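Local coordinates for capsid fiber protein (Bacillus phage phi29, PDB 6QYY), which forms the fibers on the head of the phage, this crystallised portion being the trimeric base that probably attaches each fiber to the capsid, at residues 76-81 against 86-91; 19-24 against 55-60. All coordinates share one frame; numbering follows the deposited sequence.

Contact 1 (76-81 against 86-91)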
ATOM      1  N   ASN A  76      -6.160  -1.608 -17.394  1.00 30.64           N
ATOM      2  CA  ASN A  76      -5.789  -0.573 -16.446  1.00 34.40           C
ATOM      3  C   ASN A  76      -6.928   0.423 -16.292  1.00 31.78           C
ATOM      4  O   ASN A  76      -7.611   0.760 -17.263  1.00 35.64           O
ATOM      5  CB  ASN A  76      -4.523   0.137 -16.902  1.00 35.31           C
ATOM      6  CG  ASN A  76      -3.384  -0.818 -17.105  1.00 40.86           C
ATOM      7  OD1 ASN A  76      -2.952  -1.469 -16.156  1.00 39.30           O
ATOM      8  ND2 ASN A  76      -2.890  -0.917 -18.336  1.00 39.00           N
ATOM      9  N   LEU A  77      -7.115   0.901 -15.065  1.00 27.71           N
ATOM     10  CA  LEU A  77      -8.313   1.634 -14.676  1.00 24.63           C
ATOM     11  C   LEU A  77      -7.978   3.001 -14.103  1.00 27.48           C
ATOM     12  O   LEU A  77      -6.976   3.163 -13.396  1.00 27.25           O
ATOM     13  CB  LEU A  77      -9.105   0.843 -13.622  1.00 24.11           C
ATOM     14  CG  LEU A  77      -9.582  -0.530 -14.077  1.00 25.15           C
ATOM     15  CD1 LEU A  77     -10.355  -1.220 -12.955  1.00 24.93           C
ATOM     16  CD2 LEU A  77     -10.466  -0.423 -15.326  1.00 28.03           C
ATOM     17  N   THR A  78      -8.860   3.966 -14.379  1.00 27.41           N
ATOM     18  CA  THR A  78      -8.877   5.295 -13.774  1.00 30.63           C
ATOM     19  C   THR A  78     -10.315   5.647 -13.403  1.00 30.61           C
ATOM     20  O   THR A  78     -11.248   4.883 -13.653  1.00 29.20           O
ATOM     21  CB  THR A  78      -8.310   6.355 -14.732  1.00 33.36           C
ATOM     22  OG1 THR A  78      -8.091   7.583 -14.016  1.00 32.98           O
ATOM     23  CG2 THR A  78      -9.298   6.609 -15.865  1.00 36.66           C
ATOM     24  N   THR A  79     -10.492   6.821 -12.807  1.00 30.52           N
ATOM     25  CA  THR A  79     -11.822   7.288 -12.445  1.00 31.80           C
ATOM     26  C   THR A  79     -12.586   7.754 -13.683  1.00 34.62           C
ATOM     27  O   THR A  79     -12.064   8.532 -14.487  1.00 35.26           O
ATOM     28  CB  THR A  79     -11.710   8.433 -11.442  1.00 35.29           C
ATOM     29  OG1 THR A  79     -10.908   8.016 -10.338  1.00 31.93           O
ATOM     30  CG2 THR A  79     -13.083   8.842 -10.934  1.00 34.79           C
ATOM     31  N   GLY A  80     -13.814   7.270 -13.842  1.00 30.30           N
ATOM     32  CA  GLY A  80     -14.730   7.741 -14.870  1.00 29.33           C
ATOM     33  C   GLY A  80     -15.730   8.751 -14.338  1.00 32.87           C
ATOM     34  O   GLY A  80     -15.452   9.495 -13.389  1.00 38.47           O
ATOM     35  N   LYS A  81     -16.907   8.793 -14.964  1.00 31.42           N
ATOM     36  CA  LYS A  81     -17.989   9.658 -14.498  1.00 32.33           C
ATOM     37  C   LYS A  81     -18.600   9.131 -13.197  1.00 37.84           C
ATOM     38  O   LYS A  81     -18.697   7.920 -12.981  1.00 32.32           O
ATOM     39  CB  LYS A  81     -19.091   9.751 -15.551  1.00 38.75           C
ATOM     40  CG  LYS A  81     -18.630  10.018 -16.975  1.00 53.58           C
ATOM     41  CD  LYS A  81     -17.740  11.234 -17.076  1.00 61.25           C
ATOM     42  CE  LYS A  81     -17.560  11.670 -18.537  1.00 62.10           C
ATOM     43  NZ  LYS A  81     -18.841  11.941 -19.234  1.00 64.76           N
ATOM     44  N   VAL A  86     -13.149   3.132 -14.985  1.00 25.05           N
ATOM     45  CA  VAL A  86     -13.181   2.900 -16.438  1.00 24.03           C
ATOM     46  C   VAL A  86     -11.778   2.605 -16.939  1.00 29.86           C
ATOM     47  O   VAL A  86     -10.772   2.985 -16.322  1.00 32.31           O
ATOM     48  CB  VAL A  86     -13.759   4.112 -17.210  1.00 35.23           C
ATOM     49  CG1 VAL A  86     -15.195   4.414 -16.760  1.00 34.92           C
ATOM     50  CG2 VAL A  86     -12.846   5.329 -17.055  1.00 33.00           C
ATOM     51  N   PRO A  87     -11.681   1.909 -18.077  1.00 34.15           N
ATOM     52  CA  PRO A  87     -10.368   1.681 -18.694  1.00 36.07           C
ATOM     53  C   PRO A  87      -9.703   2.984 -19.122  1.00 39.93           C
ATOM     54  O   PRO A  87     -10.360   3.969 -19.468  1.00 38.23           O
ATOM     55  CB  PRO A  87     -10.693   0.809 -19.914  1.00 36.73           C
ATOM     56  CG  PRO A  87     -12.020   0.196 -19.609  1.00 36.01           C
ATOM     57  CD  PRO A  87     -12.759   1.223 -18.814  1.00 37.00           C
ATOM     58  N   THR A  88      -8.375   2.979 -19.084  1.00 43.00           N
ATOM     59  CA  THR A  88      -7.569   4.064 -19.624  1.00 48.10           C
ATOM     60  C   THR A  88      -6.230   3.487 -20.048  1.00 49.67           C
ATOM     61  O   THR A  88      -5.880   2.358 -19.696  1.00 47.31           O
ATOM     62  CB  THR A  88      -7.371   5.206 -18.609  1.00 46.67           C
ATOM     63  OG1 THR A  88      -6.753   6.329 -19.258  1.00 51.08           O
ATOM     64  CG2 THR A  88      -6.485   4.756 -17.454  1.00 40.75           C
ATOM     65  N   ASP A  89      -5.492   4.267 -20.836  1.00 57.78           N
ATOM     66  CA  ASP A  89      -4.113   3.947 -21.149  1.00 56.73           C
ATOM     67  C   ASP A  89      -3.148   5.058 -20.748  1.00 56.94           C
ATOM     68  O   ASP A  89      -1.945   4.939 -21.012  1.00 58.74           O
ATOM     69  CB  ASP A  89      -3.971   3.632 -22.648  1.00 71.81           C
ATOM     70  CG  ASP A  89      -4.810   4.536 -23.509  1.00 87.64           C
ATOM     71  OD1 ASP A  89      -4.762   5.767 -23.306  1.00 94.19           O
ATOM     72  OD2 ASP A  89      -5.520   4.015 -24.392  1.00 91.90           O
ATOM     73  N   ASP A  90      -3.636   6.139 -20.128  1.00 52.31           N
ATOM     74  CA  ASP A  90      -2.766   7.195 -19.624  1.00 54.49           C
ATOM     75  C   ASP A  90      -2.121   6.719 -18.333  1.00 49.27           C
ATOM     76  O   ASP A  90      -2.803   6.609 -17.308  1.00 45.21           O
ATOM     77  CB  ASP A  90      -3.543   8.495 -19.385  1.00 52.03           C
ATOM     78  CG  ASP A  90      -2.657   9.639 -18.861  1.00 54.67           C
ATOM     79  OD1 ASP A  90      -1.446   9.436 -18.634  1.00 52.07           O
ATOM     80  OD2 ASP A  90      -3.184  10.758 -18.673  1.00 52.95           O
ATOM     81  N   PRO A  91      -0.808   6.462 -18.332  1.00 50.59           N
ATOM     82  CA  PRO A  91      -0.172   5.934 -17.115  1.00 43.53           C
ATOM     83  C   PRO A  91      -0.295   6.863 -15.922  1.00 46.66           C
ATOM     84  O   PRO A  91      -0.377   6.380 -14.787  1.00 48.65           O
ATOM     85  CB  PRO A  91       1.294   5.740 -17.530  1.00 45.51           C
ATOM     86  CG  PRO A  91       1.326   5.919 -19.023  1.00 53.66           C
ATOM     87  CD  PRO A  91       0.174   6.786 -19.377  1.00 49.46           C
TER
HETATM   88  O   HOH W   1      -6.451  -0.611 -20.221  1.00 45.25           O
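T78 and T88 meet side chain to side chain across the end of the 76-79/85-87 hairpin, crossing at about a right angle. T78 CG2 lies 3.6 Å from T88 CB, and T88 CG2 approaches T78 CB just as closely, so each methyl rests on the root of the other residue. Both threonines share one torsion: OG1 is anti to the backbone N (chi1 -168° in T78, -171° in T88), which puts each CG2 between the backbone N and the carbonyl carbon, where it meets the other threonine. The hydroxyls have other partners: T78 OG1 bonds to the carbonyl of T93, while T88 OG1 accepts from D90 N at 3.2 Å and closes an ST turn.

V86 pairs with T78 through two backbone hydrogen bonds, T78 N to V86 O and V86 N to T78 O, each 2.9 Å. Its CG2 comes 3.8 Å from G80 CA, covering the glycine where the first strand has ended. L77 and P87 form the next, non-hydrogen-bonded pair with diverging side chains; the CB of L77 points away, but its CD2 branch lies on the near side, 3.6 Å from V86 O. Past the proline, T88 N donates to N76 O at 3.0 Å, and a water accepts from N76 N and donates to T88 O. The N76 amide turns instead toward the C-terminal tail, where OD1 receives L117 N.

The chemistry is therefore divided: main-chain polar groups fix the antiparallel pairing, methyl groups pack over the face carrying T78 and V86, with T88 against T78, and the hydroxyls tie the threonines to the following turn and loop.

Contact 2 (19-24 against 55-60); sequences LAYSQG and VNMYPL
Y21 reaches from strand 18-23 to strand 52-57 with the end of its ring, and its hydroxyl makes the closest approaches. M57 SD lies 3.3 Å from Y21 OH and 4.1 Å from Y21 CE2. The sulfur sits at the ring edge, 81° off the ring normal and 5.3 Å from the centroid, a Met-aromatic contact made near the ring plane. The methionine chain is extended as far as SD and then bends (chi3 72°), which leaves CE 3.9 Å from Y21 OH. V55 adds its CG1 branch, anti to the backbone N, at 3.5 Å from the same oxygen.

Both strands belong to one mixed sheet, in which 28-32 and 3-9 lie between them; the contact therefore reaches over the two strands between through side chains, without a backbone bond between the segments. F5 of strand 3-9 helps fill the intervening core, meeting the Y21 ring edge-to-face and touching V55 and M57. Buried here, Y21 OH has no hydrogen-bonding partner in the model; within this contact it meets carbon and sulfur: V55 CG1 and M57 CG, SD and CE. The second subunit covers the cluster, its Y97 packing on Y21 and its A61 on M57.

Beyond this compact cluster the segments part. Q23, at the far end of its strand, is exposed, and Y58 likewise lies outside the core. P59 packs against Y58 of the second subunit and P59 of the third, while the L60 carbonyl accepts from K116 of the second.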
ATOM      1  N   LEU A  19     -13.829   7.808  -4.163  1.00 24.63           N
ATOM      2  CA  LEU A  19     -14.003   9.007  -3.353  1.00 21.00           C
ATOM      3  C   LEU A  19     -12.768   9.902  -3.378  1.00 21.64           C
ATOM      4  O   LEU A  19     -11.623   9.431  -3.467  1.00 23.91           O
ATOM      5  CB  LEU A  19     -14.298   8.664  -1.893  1.00 23.75           C
ATOM      6  CG  LEU A  19     -15.549   7.865  -1.560  1.00 30.04           C
ATOM      7  CD1 LEU A  19     -15.538   7.523  -0.059  1.00 26.46           C
ATOM      8  CD2 LEU A  19     -16.796   8.658  -1.960  1.00 28.23           C
ATOM      9  N   ALA A  20     -13.035  11.201  -3.289  1.00 25.24           N
ATOM     10  CA  ALA A  20     -12.043  12.239  -3.050  1.00 32.30           C
ATOM     11  C   ALA A  20     -12.287  12.858  -1.677  1.00 30.40           C
ATOM     12  O   ALA A  20     -13.427  13.188  -1.328  1.00 29.03           O
ATOM     13  CB  ALA A  20     -12.114  13.327  -4.129  1.00 29.22           C
ATOM     14  N   TYR A  21     -11.219  13.042  -0.912  1.00 28.40           N
ATOM     15  CA  TYR A  21     -11.321  13.761   0.345  1.00 26.73           C
ATOM     16  C   TYR A  21     -11.023  15.233   0.100  1.00 29.31           C
ATOM     17  O   TYR A  21     -10.117  15.571  -0.666  1.00 30.86           O
ATOM     18  CB  TYR A  21     -10.345  13.195   1.369  1.00 24.15           C
ATOM     19  CG  TYR A  21     -10.598  11.769   1.756  1.00 26.81           C
ATOM     20  CD1 TYR A  21     -11.834  11.170   1.533  1.00 26.20           C
ATOM     21  CD2 TYR A  21      -9.588  11.007   2.340  1.00 27.32           C
ATOM     22  CE1 TYR A  21     -12.064   9.836   1.921  1.00 28.71           C
ATOM     23  CE2 TYR A  21      -9.815   9.699   2.730  1.00 24.07           C
ATOM     24  CZ  TYR A  21     -11.039   9.116   2.516  1.00 29.43           C
ATOM     25  OH  TYR A  21     -11.237   7.813   2.913  1.00 31.08           O
ATOM     26  N   SER A  22     -11.775  16.107   0.762  1.00 26.59           N
ATOM     27  CA  SER A  22     -11.548  17.532   0.561  1.00 32.62           C
ATOM     28  C   SER A  22     -11.762  18.267   1.872  1.00 33.58           C
ATOM     29  O   SER A  22     -12.405  17.767   2.801  1.00 31.63           O
ATOM     30  CB  SER A  22     -12.446  18.103  -0.544  1.00 41.18           C
ATOM     31  OG  SER A  22     -13.782  18.207  -0.098  1.00 38.47           O
ATOM     32  N   GLN A  23     -11.200  19.467   1.924  1.00 36.36           N
ATOM     33  CA  GLN A  23     -11.271  20.327   3.096  1.00 38.47           C
ATOM     34  C   GLN A  23     -12.653  20.965   3.175  1.00 45.70           C
ATOM     35  O   GLN A  23     -13.042  21.719   2.281  1.00 46.51           O
ATOM     36  CB  GLN A  23     -10.182  21.399   3.001  1.00 44.83           C
ATOM     37  CG  GLN A  23     -10.096  22.353   4.174  1.00 55.77           C
ATOM     38  CD  GLN A  23      -9.888  21.644   5.495  1.00 62.30           C
ATOM     39  OE1 GLN A  23     -10.348  22.110   6.533  1.00 71.14           O
ATOM     40  NE2 GLN A  23      -9.181  20.519   5.466  1.00 64.89           N
ATOM     41  N   GLY A  24     -13.396  20.651   4.232  1.00 38.24           N
ATOM     42  CA  GLY A  24     -14.623  21.346   4.555  1.00 42.34           C
ATOM     43  C   GLY A  24     -14.441  22.286   5.727  1.00 46.42           C
ATOM     44  O   GLY A  24     -13.324  22.684   6.076  1.00 53.34           O
ATOM     45  N   VAL A  55     -16.400   6.944   7.854  1.00 26.26           N
ATOM     46  CA  VAL A  55     -15.589   6.370   6.781  1.00 23.41           C
ATOM     47  C   VAL A  55     -14.657   5.341   7.403  1.00 29.38           C
ATOM     48  O   VAL A  55     -13.799   5.694   8.212  1.00 32.02           O
ATOM     49  CB  VAL A  55     -14.776   7.452   6.053  1.00 27.56           C
ATOM     50  CG1 VAL A  55     -13.944   6.811   4.934  1.00 31.00           C
ATOM     51  CG2 VAL A  55     -15.678   8.561   5.513  1.00 28.60           C
ATOM     52  N   ASN A  56     -14.804   4.074   7.019  1.00 27.62           N
ATOM     53  CA  ASN A  56     -13.973   3.011   7.570  1.00 22.32           C
ATOM     54  C   ASN A  56     -12.941   2.601   6.528  1.00 29.33           C
ATOM     55  O   ASN A  56     -13.297   2.112   5.452  1.00 38.25           O
ATOM     56  CB  ASN A  56     -14.825   1.810   7.987  1.00 27.02           C
ATOM     57  CG  ASN A  56     -15.860   2.174   9.044  1.00 34.38           C
ATOM     58  OD1 ASN A  56     -15.560   2.878  10.010  1.00 34.90           O
ATOM     59  ND2 ASN A  56     -17.085   1.713   8.852  1.00 42.98           N
ATOM     60  N   MET A  57     -11.666   2.799   6.839  1.00 21.58           N
ATOM     61  CA  MET A  57     -10.624   2.470   5.890  1.00 19.71           C
ATOM     62  C   MET A  57      -9.887   1.211   6.332  1.00 25.88           C
ATOM     63  O   MET A  57      -9.597   1.024   7.520  1.00 26.40           O
ATOM     64  CB  MET A  57      -9.656   3.646   5.671  1.00 24.82           C
ATOM     65  CG  MET A  57     -10.301   4.856   5.012  1.00 26.11           C
ATOM     66  SD  MET A  57      -9.264   6.291   5.009  1.00 27.94           S
ATOM     67  CE  MET A  57      -8.108   5.690   3.776  1.00 44.43           C
ATOM     68  N   TYR A  58      -9.625   0.345   5.357  1.00 22.43           N
ATOM     69  CA  TYR A  58      -9.078  -0.995   5.502  1.00 22.12           C
ATOM     70  C   TYR A  58      -7.757  -1.119   4.753  1.00 22.53           C
ATOM     71  O   TYR A  58      -7.458  -0.305   3.871  1.00 21.54           O
ATOM     72  CB  TYR A  58     -10.076  -2.027   4.952  1.00 23.90           C
ATOM     73  CG  TYR A  58     -11.261  -2.204   5.872  1.00 33.41           C
ATOM     74  CD1 TYR A  58     -11.181  -3.059   6.963  1.00 34.09           C
ATOM     75  CD2 TYR A  58     -12.440  -1.484   5.679  1.00 39.57           C
ATOM     76  CE1 TYR A  58     -12.250  -3.221   7.837  1.00 39.48           C
ATOM     77  CE2 TYR A  58     -13.531  -1.643   6.555  1.00 37.07           C
ATOM     78  CZ  TYR A  58     -13.419  -2.514   7.629  1.00 42.93           C
ATOM     79  OH  TYR A  58     -14.466  -2.698   8.514  1.00 48.07           O
ATOM     80  N   PRO A  59      -6.937  -2.122   5.085  1.00 27.31           N
ATOM     81  CA  PRO A  59      -5.684  -2.337   4.345  1.00 23.80           C
ATOM     82  C   PRO A  59      -5.922  -2.466   2.847  1.00 28.34           C
ATOM     83  O   PRO A  59      -6.947  -2.984   2.400  1.00 27.70           O
ATOM     84  CB  PRO A  59      -5.137  -3.641   4.945  1.00 24.95           C
ATOM     85  CG  PRO A  59      -5.666  -3.637   6.365  1.00 26.38           C
ATOM     86  CD  PRO A  59      -7.062  -3.031   6.243  1.00 22.87           C
ATOM     87  N   LEU A  60      -4.966  -1.960   2.075  1.00 28.47           N
ATOM     88  CA  LEU A  60      -5.113  -1.835   0.628  1.00 20.47           C
ATOM     89  C   LEU A  60      -4.642  -3.101  -0.076  1.00 28.14           C
ATOM     90  O   LEU A  60      -3.479  -3.504   0.054  1.00 27.12           O
ATOM     91  CB  LEU A  60      -4.316  -0.639   0.117  1.00 23.73           C
ATOM     92  CG  LEU A  60      -4.616   0.702   0.800  1.00 26.62           C
ATOM     93  CD1 LEU A  60      -3.539   1.721   0.420  1.00 33.10           C
ATOM     94  CD2 LEU A  60      -6.009   1.191   0.396  1.00 26.23           C
TER

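How the contacts relate
Both segments of contact 2 precede those of contact 1 in sequence, and the centre of the chain falls between the two contacts, whose own centres lie about 20 Å apart. Their nearest atoms are about 7 Å apart and do not touch. They occupy different sheets: 19-24 and 55-60 lie on non-neighbouring strands of the mixed sheet, whereas 76-81 and 86-91 follow the hairpin at one border of the antiparallel sheet. Contact 1 is thus a local hairpin pairing, contact 2 side-chain packing over two intervening strands. The assembly separates them further. No other chain touches the segments of contact 1, while Y21 and M57 of contact 2 pack on the second subunit, and P59 of its second segment also meets the third, so contact 2 lies at the trimer interface.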